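Local coordinates for protein D-psicose 3-epimerase (Agrobacterium tumefaciens, PDB 2HK0) that probably interconverts D-fructose and D-psicose by metal-dependent epimerisation at carbon 3, using a TIM-barrel active site that accepts non-phosphorylated ketoses, at residues Leu180-Asp192 and Glu210-Leu224. Sequence-based numbering, arbitrary orientation.
Sequences LNTAAEGVAFVKD and EEDSFGDAIRTAGPL
Glu211 meets the first turn of helix 183-192 with its carboxylate: OE2 accepts from Ala183 N at 2.6 Å, with an N-H...O angle of 151°, through the syn lone pair, the one facing OE1. A bend in the Glu211 chain (chi2 -73°) turns the carboxylate to this helix start. The other oxygen works through a water, which donates to Glu211 OE1 and accepts from Ala184 N, so one carboxylate reaches two successive amides, Ala183 N directly and Ala184 N through the water. Thr182, at the N-cap position, makes no capping bond with its own side chain; the Ala183 amide is instead bonded by Glu211 from the other segment, and the negative charge at the N-terminal end is probably stabilised by the helix dipole. Beside it, Glu210 lays CB 3.1 Å from Asn181 O, while its carboxylate is engaged by Arg174 and by Arg281 of a second subunit.

The helices run almost parallel, 8° apart with axes 8.8 Å from each other at closest approach, as expected of neighbouring helices on the outside of a TIM barrel. Strand 198-203 lies between them in sequence and packs beneath both: Leu202 touches Ala183 and Ala221, and Val200 touches Val187 and Val190.

Small residues permit the close approach where the start of helix 183-192 meets the middle of helix 214-221: the CB atoms of Ala183 and Ala217 are 3.8 Å apart. Thr220 brings CG2 over the backbone of Ala184, 3.9 Å from its CA. Val187 splits its branches: CG2 abuts Thr220 O at 3.6 Å and lies near Ala221 CA, whereas CG1, anti to the backbone N, touches Leu224 CD1, the two side chains crossing at about a right angle. Val190 instead meets Leu224 tip to tip, its CG1 3.9 Å from the same CD1.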
ATOM      1  N   LEU A 180     -14.289  13.422 -19.059  1.00 15.87           N
ATOM      2  CA  LEU A 180     -14.101  13.452 -17.598  1.00 15.31           C
ATOM      3  C   LEU A 180     -13.392  12.144 -17.182  1.00 15.12           C
ATOM      4  O   LEU A 180     -14.003  11.068 -17.175  1.00 13.59           O
ATOM      5  CB  LEU A 180     -15.462  13.581 -16.895  1.00 14.50           C
ATOM      6  CG  LEU A 180     -16.394  14.706 -17.401  1.00 14.99           C
ATOM      7  CD1 LEU A 180     -17.747  14.647 -16.681  1.00 16.03           C
ATOM      8  CD2 LEU A 180     -15.749  16.071 -17.155  1.00 14.74           C
ATOM      9  N   ASN A 181     -12.100  12.246 -16.865  1.00 13.76           N
ATOM     10  CA  ASN A 181     -11.279  11.095 -16.473  1.00 16.18           C
ATOM     11  C   ASN A 181     -10.788  11.211 -15.047  1.00 17.43           C
ATOM     12  O   ASN A 181     -10.271  10.252 -14.464  1.00 18.71           O
ATOM     13  CB  ASN A 181     -10.046  11.006 -17.366  1.00 16.81           C
ATOM     14  CG  ASN A 181     -10.399  10.768 -18.807  1.00 19.71           C
ATOM     15  OD1 ASN A 181      -9.872  11.424 -19.694  1.00 21.63           O
ATOM     16  ND2 ASN A 181     -11.301   9.824 -19.049  1.00 17.36           N
ATOM     17  N   THR A 182     -10.977  12.388 -14.485  1.00 15.29           N
ATOM     18  CA  THR A 182     -10.497  12.691 -13.155  1.00 17.74           C
ATOM     19  C   THR A 182     -11.555  13.311 -12.226  1.00 16.55           C
ATOM     20  O   THR A 182     -12.451  14.019 -12.691  1.00 15.89           O
ATOM     21  CB  THR A 182      -9.309  13.662 -13.353  1.00 21.70           C
ATOM     22  OG1 THR A 182      -8.071  12.948 -13.216  1.00 23.49           O
ATOM     23  CG2 THR A 182      -9.411  14.814 -12.467  1.00 19.86           C
ATOM     24  N   ALA A 183     -11.452  13.055 -10.921  1.00 14.46           N
ATOM     25  CA  ALA A 183     -12.389  13.652  -9.981  1.00 15.45           C
ATOM     26  C   ALA A 183     -12.357  15.190 -10.154  1.00 16.00           C
ATOM     27  O   ALA A 183     -13.390  15.839 -10.161  1.00 16.49           O
ATOM     28  CB  ALA A 183     -12.018  13.262  -8.539  1.00 14.47           C
ATOM     29  N   ALA A 184     -11.167  15.762 -10.327  1.00 17.30           N
ATOM     30  CA  ALA A 184     -11.043  17.216 -10.491  1.00 17.42           C
ATOM     31  C   ALA A 184     -11.774  17.685 -11.748  1.00 18.66           C
ATOM     32  O   ALA A 184     -12.389  18.749 -11.749  1.00 18.86           O
ATOM     33  CB  ALA A 184      -9.569  17.618 -10.552  1.00 17.08           C
ATOM     34  N   GLU A 185     -11.705  16.900 -12.821  1.00 16.44           N
ATOM     35  CA  GLU A 185     -12.405  17.262 -14.052  1.00 17.77           C
ATOM     36  C   GLU A 185     -13.909  17.111 -13.828  1.00 19.06           C
ATOM     37  O   GLU A 185     -14.702  17.918 -14.323  1.00 18.34           O
ATOM     38  CB  GLU A 185     -11.966  16.363 -15.214  1.00 18.57           C
ATOM     39  CG  GLU A 185     -10.529  16.566 -15.670  1.00 20.89           C
ATOM     40  CD  GLU A 185     -10.160  15.676 -16.848  1.00 24.03           C
ATOM     41  OE1 GLU A 185     -10.518  14.479 -16.835  1.00 24.26           O
ATOM     42  OE2 GLU A 185      -9.506  16.167 -17.785  1.00 24.25           O
ATOM     43  N   GLY A 186     -14.298  16.072 -13.081  1.00 19.78           N
ATOM     44  CA  GLY A 186     -15.705  15.833 -12.801  1.00 18.96           C
ATOM     45  C   GLY A 186     -16.284  16.996 -12.015  1.00 19.52           C
ATOM     46  O   GLY A 186     -17.368  17.493 -12.319  1.00 20.07           O
ATOM     47  N   VAL A 187     -15.560  17.437 -10.998  1.00 19.76           N
ATOM     48  CA  VAL A 187     -16.011  18.570 -10.202  1.00 17.71           C
ATOM     49  C   VAL A 187     -16.122  19.856 -11.046  1.00 18.84           C
ATOM     50  O   VAL A 187     -17.067  20.622 -10.881  1.00 19.96           O
ATOM     51  CB  VAL A 187     -15.059  18.807  -9.022  1.00 18.77           C
ATOM     52  CG1 VAL A 187     -15.310  20.195  -8.407  1.00 18.41           C
ATOM     53  CG2 VAL A 187     -15.273  17.711  -7.957  1.00 17.04           C
ATOM     54  N   ALA A 188     -15.182  20.080 -11.964  1.00 18.89           N
ATOM     55  CA  ALA A 188     -15.228  21.297 -12.783  1.00 21.54           C
ATOM     56  C   ALA A 188     -16.481  21.258 -13.647  1.00 21.88           C
ATOM     57  O   ALA A 188     -17.187  22.252 -13.784  1.00 21.10           O
ATOM     58  CB  ALA A 188     -13.979  21.410 -13.665  1.00 19.65           C
ATOM     59  N   PHE A 189     -16.759  20.093 -14.214  1.00 19.92           N
ATOM     60  CA  PHE A 189     -17.927  19.928 -15.061  1.00 20.35           C
ATOM     61  C   PHE A 189     -19.214  20.220 -14.276  1.00 19.93           C
ATOM     62  O   PHE A 189     -20.086  20.938 -14.754  1.00 19.03           O
ATOM     63  CB  PHE A 189     -17.961  18.498 -15.618  1.00 18.24           C
ATOM     64  CG  PHE A 189     -19.164  18.201 -16.463  1.00 18.87           C
ATOM     65  CD1 PHE A 189     -20.366  17.804 -15.879  1.00 19.06           C
ATOM     66  CD2 PHE A 189     -19.090  18.301 -17.846  1.00 18.76           C
ATOM     67  CE1 PHE A 189     -21.482  17.508 -16.674  1.00 21.39           C
ATOM     68  CE2 PHE A 189     -20.205  18.008 -18.659  1.00 20.04           C
ATOM     69  CZ  PHE A 189     -21.396  17.613 -18.076  1.00 20.76           C
ATOM     70  N   VAL A 190     -19.326  19.637 -13.084  1.00 18.91           N
ATOM     71  CA  VAL A 190     -20.490  19.829 -12.238  1.00 18.88           C
ATOM     72  C   VAL A 190     -20.667  21.312 -11.844  1.00 20.46           C
ATOM     73  O   VAL A 190     -21.791  21.836 -11.852  1.00 18.63           O
ATOM     74  CB  VAL A 190     -20.388  18.907 -10.993  1.00 19.65           C
ATOM     75  CG1 VAL A 190     -21.412  19.300  -9.922  1.00 17.97           C
ATOM     76  CG2 VAL A 190     -20.640  17.466 -11.434  1.00 18.51           C
ATOM     77  N   LYS A 191     -19.571  21.991 -11.520  1.00 19.94           N
ATOM     78  CA  LYS A 191     -19.669  23.409 -11.157  1.00 21.68           C
ATOM     79  C   LYS A 191     -20.169  24.227 -12.350  1.00 22.66           C
ATOM     80  O   LYS A 191     -20.944  25.163 -12.186  1.00 21.54           O
ATOM     81  CB  LYS A 191     -18.317  23.928 -10.679  1.00 21.60           C
ATOM     82  CG  LYS A 191     -17.978  23.475  -9.265  1.00 26.31           C
ATOM     83  CD  LYS A 191     -16.596  23.949  -8.846  1.00 26.49           C
ATOM     84  CE  LYS A 191     -16.300  23.598  -7.395  1.00 29.54           C
ATOM     85  NZ  LYS A 191     -14.936  24.101  -7.010  1.00 32.82           N
ATOM     86  N   ASP A 192     -19.717  23.871 -13.549  1.00 22.47           N
ATOM     87  CA  ASP A 192     -20.160  24.546 -14.760  1.00 24.29           C
ATOM     88  C   ASP A 192     -21.644  24.322 -15.014  1.00 24.67           C
ATOM     89  O   ASP A 192     -22.325  25.198 -15.554  1.00 23.92           O
ATOM     90  CB  ASP A 192     -19.403  24.043 -15.982  1.00 28.08           C
ATOM     91  CG  ASP A 192     -18.190  24.878 -16.284  1.00 35.35           C
ATOM     92  OD1 ASP A 192     -18.119  26.013 -15.760  1.00 38.55           O
ATOM     93  OD2 ASP A 192     -17.315  24.411 -17.049  1.00 37.50           O
ATOM     94  N   GLU A 210      -6.830   6.274 -13.671  1.00 16.39           N
ATOM     95  CA  GLU A 210      -6.559   7.702 -13.828  1.00 16.28           C
ATOM     96  C   GLU A 210      -6.059   8.558 -12.664  1.00 16.27           C
ATOM     97  O   GLU A 210      -5.277   9.483 -12.876  1.00 15.41           O
ATOM     98  CB  GLU A 210      -7.817   8.371 -14.393  1.00 17.09           C
ATOM     99  CG  GLU A 210      -8.336   7.736 -15.681  1.00 18.81           C
ATOM    100  CD  GLU A 210      -7.307   7.746 -16.810  1.00 20.71           C
ATOM    101  OE1 GLU A 210      -6.350   8.556 -16.755  1.00 19.48           O
ATOM    102  OE2 GLU A 210      -7.464   6.950 -17.760  1.00 17.39           O
ATOM    103  N   GLU A 211      -6.491   8.265 -11.447  1.00 15.02           N
ATOM    104  CA  GLU A 211      -6.129   9.123 -10.320  1.00 16.38           C
ATOM    105  C   GLU A 211      -4.744   9.011  -9.727  1.00 17.44           C
ATOM    106  O   GLU A 211      -4.149   7.927  -9.645  1.00 17.52           O
ATOM    107  CB  GLU A 211      -7.133   8.950  -9.179  1.00 13.96           C
ATOM    108  CG  GLU A 211      -8.613   9.160  -9.556  1.00 17.13           C
ATOM    109  CD  GLU A 211      -8.979  10.627  -9.806  1.00 17.55           C
ATOM    110  OE1 GLU A 211      -8.155  11.528  -9.513  1.00 15.37           O
ATOM    111  OE2 GLU A 211     -10.106  10.864 -10.285  1.00 16.06           O
ATOM    112  N   ASP A 212      -4.254  10.154  -9.272  1.00 16.48           N
ATOM    113  CA  ASP A 212      -2.964  10.235  -8.602  1.00 19.79           C
ATOM    114  C   ASP A 212      -3.104   9.616  -7.195  1.00 19.28           C
ATOM    115  O   ASP A 212      -2.203   8.920  -6.719  1.00 19.33           O
ATOM    116  CB  ASP A 212      -2.526  11.708  -8.479  1.00 20.42           C
ATOM    117  CG  ASP A 212      -1.239  11.866  -7.679  1.00 24.92           C
ATOM    118  OD1 ASP A 212      -0.272  11.115  -7.937  1.00 22.74           O
ATOM    119  OD2 ASP A 212      -1.188  12.752  -6.796  1.00 27.17           O
ATOM    120  N   SER A 213      -4.239   9.869  -6.543  1.00 18.69           N
ATOM    121  CA  SER A 213      -4.502   9.356  -5.192  1.00 17.22           C
ATOM    122  C   SER A 213      -6.005   9.123  -4.958  1.00 17.35           C
ATOM    123  O   SER A 213      -6.816  10.007  -5.228  1.00 16.33           O
ATOM    124  CB  SER A 213      -3.971  10.352  -4.149  1.00 18.73           C
ATOM    125  OG  SER A 213      -4.537  10.104  -2.865  1.00 19.54           O
ATOM    126  N   PHE A 214      -6.367   7.946  -4.444  1.00 15.86           N
ATOM    127  CA  PHE A 214      -7.776   7.619  -4.192  1.00 18.53           C
ATOM    128  C   PHE A 214      -8.361   8.568  -3.138  1.00 20.36           C
ATOM    129  O   PHE A 214      -9.448   9.134  -3.324  1.00 18.44           O
ATOM    130  CB  PHE A 214      -7.938   6.164  -3.705  1.00 16.88           C
ATOM    131  CG  PHE A 214      -7.653   5.130  -4.759  1.00 18.71           C
ATOM    132  CD1 PHE A 214      -6.363   4.641  -4.946  1.00 20.93           C
ATOM    133  CD2 PHE A 214      -8.676   4.634  -5.563  1.00 18.03           C
ATOM    134  CE1 PHE A 214      -6.100   3.665  -5.924  1.00 20.60           C
ATOM    135  CE2 PHE A 214      -8.420   3.666  -6.529  1.00 19.74           C
ATOM    136  CZ  PHE A 214      -7.130   3.183  -6.710  1.00 20.28           C
ATOM    137  N   GLY A 215      -7.636   8.730  -2.029  1.00 18.30           N
ATOM    138  CA  GLY A 215      -8.100   9.613  -0.982  1.00 18.80           C
ATOM    139  C   GLY A 215      -8.241  11.042  -1.477  1.00 19.47           C
ATOM    140  O   GLY A 215      -9.228  11.722  -1.166  1.00 19.00           O
ATOM    141  N   ASP A 216      -7.257  11.509  -2.239  1.00 17.65           N
ATOM    142  CA  ASP A 216      -7.297  12.870  -2.756  1.00 18.96           C
ATOM    143  C   ASP A 216      -8.450  13.079  -3.721  1.00 18.06           C
ATOM    144  O   ASP A 216      -9.068  14.138  -3.707  1.00 15.53           O
ATOM    145  CB  ASP A 216      -5.991  13.244  -3.468  1.00 22.43           C
ATOM    146  CG  ASP A 216      -4.887  13.660  -2.496  1.00 28.92           C
ATOM    147  OD1 ASP A 216      -5.147  13.766  -1.272  1.00 29.47           O
ATOM    148  OD2 ASP A 216      -3.751  13.895  -2.966  1.00 31.25           O
ATOM    149  N   ALA A 217      -8.740  12.073  -4.552  1.00 15.03           N
ATOM    150  CA  ALA A 217      -9.820  12.198  -5.529  1.00 14.72           C
ATOM    151  C   ALA A 217     -11.173  12.303  -4.804  1.00 15.80           C
ATOM    152  O   ALA A 217     -12.060  13.083  -5.189  1.00 15.32           O
ATOM    153  CB  ALA A 217      -9.809  10.993  -6.480  1.00 12.40           C
ATOM    154  N   ILE A 218     -11.318  11.532  -3.736  1.00 15.50           N
ATOM    155  CA  ILE A 218     -12.561  11.524  -2.966  1.00 15.77           C
ATOM    156  C   ILE A 218     -12.752  12.845  -2.241  1.00 17.69           C
ATOM    157  O   ILE A 218     -13.845  13.408  -2.225  1.00 17.39           O
ATOM    158  CB  ILE A 218     -12.555  10.355  -1.970  1.00 16.83           C
ATOM    159  CG1 ILE A 218     -12.715   9.052  -2.757  1.00 17.02           C
ATOM    160  CG2 ILE A 218     -13.664  10.525  -0.928  1.00 16.16           C
ATOM    161  CD1 ILE A 218     -12.507   7.779  -1.944  1.00 17.65           C
ATOM    162  N   ARG A 219     -11.675  13.357  -1.660  1.00 16.78           N
ATOM    163  CA  ARG A 219     -11.752  14.621  -0.964  1.00 18.65           C
ATOM    164  C   ARG A 219     -12.011  15.746  -1.968  1.00 19.38           C
ATOM    165  O   ARG A 219     -12.696  16.712  -1.651  1.00 17.33           O
ATOM    166  CB  ARG A 219     -10.452  14.876  -0.214  1.00 21.99           C
ATOM    167  CG  ARG A 219     -10.637  14.978   1.268  1.00 27.53           C
ATOM    168  CD  ARG A 219      -9.813  13.961   1.999  1.00 29.07           C
ATOM    169  NE  ARG A 219      -8.512  13.777   1.374  1.00 29.87           N
ATOM    170  CZ  ARG A 219      -7.724  12.746   1.636  1.00 27.69           C
ATOM    171  NH1 ARG A 219      -8.116  11.836   2.517  1.00 24.59           N
ATOM    172  NH2 ARG A 219      -6.579  12.604   0.979  1.00 26.80           N
ATOM    173  N   THR A 220     -11.448  15.619  -3.171  1.00 18.62           N
ATOM    174  CA  THR A 220     -11.648  16.627  -4.210  1.00 19.36           C
ATOM    175  C   THR A 220     -13.134  16.670  -4.553  1.00 19.44           C
ATOM    176  O   THR A 220     -13.719  17.742  -4.700  1.00 19.21           O
ATOM    177  CB  THR A 220     -10.825  16.293  -5.473  1.00 19.88           C
ATOM    178  OG1 THR A 220      -9.440  16.518  -5.203  1.00 17.38           O
ATOM    179  CG2 THR A 220     -11.243  17.158  -6.640  1.00 19.45           C
ATOM    180  N   ALA A 221     -13.750  15.501  -4.671  1.00 18.27           N
ATOM    181  CA  ALA A 221     -15.182  15.439  -4.974  1.00 18.07           C
ATOM    182  C   ALA A 221     -15.929  16.087  -3.820  1.00 19.26           C
ATOM    183  O   ALA A 221     -16.896  16.828  -4.021  1.00 19.18           O
ATOM    184  CB  ALA A 221     -15.632  13.983  -5.136  1.00 15.08           C
ATOM    185  N   GLY A 222     -15.476  15.779  -2.609  1.00 17.63           N
ATOM    186  CA  GLY A 222     -16.055  16.342  -1.402  1.00 17.77           C
ATOM    187  C   GLY A 222     -17.570  16.398  -1.337  1.00 20.12           C
ATOM    188  O   GLY A 222     -18.252  15.395  -1.535  1.00 20.44           O
ATOM    189  N   PRO A 223     -18.132  17.579  -1.063  1.00 21.01           N
ATOM    190  CA  PRO A 223     -19.585  17.740  -0.970  1.00 20.74           C
ATOM    191  C   PRO A 223     -20.337  17.382  -2.250  1.00 19.12           C
ATOM    192  O   PRO A 223     -21.536  17.133  -2.203  1.00 20.75           O
ATOM    193  CB  PRO A 223     -19.742  19.220  -0.598  1.00 21.36           C
ATOM    194  CG  PRO A 223     -18.437  19.534   0.115  1.00 24.57           C
ATOM    195  CD  PRO A 223     -17.448  18.862  -0.800  1.00 22.84           C
ATOM    196  N   LEU A 224     -19.645  17.364  -3.385  1.00 17.33           N
ATOM    197  CA  LEU A 224     -20.288  17.030  -4.662  1.00 18.71           C
ATOM    198  C   LEU A 224     -20.359  15.527  -4.975  1.00 18.78           C
ATOM    199  O   LEU A 224     -20.933  15.137  -6.001  1.00 18.83           O
ATOM    200  CB  LEU A 224     -19.583  17.741  -5.826  1.00 18.53           C
ATOM    201  CG  LEU A 224     -19.730  19.272  -5.819  1.00 22.16           C
ATOM    202  CD1 LEU A 224     -18.965  19.881  -6.998  1.00 23.10           C
ATOM    203  CD2 LEU A 224     -21.213  19.642  -5.874  1.00 21.84           C
TER
HETATM  204  O   HOH W   1      -8.735  14.203  -9.401  1.00 14.81           O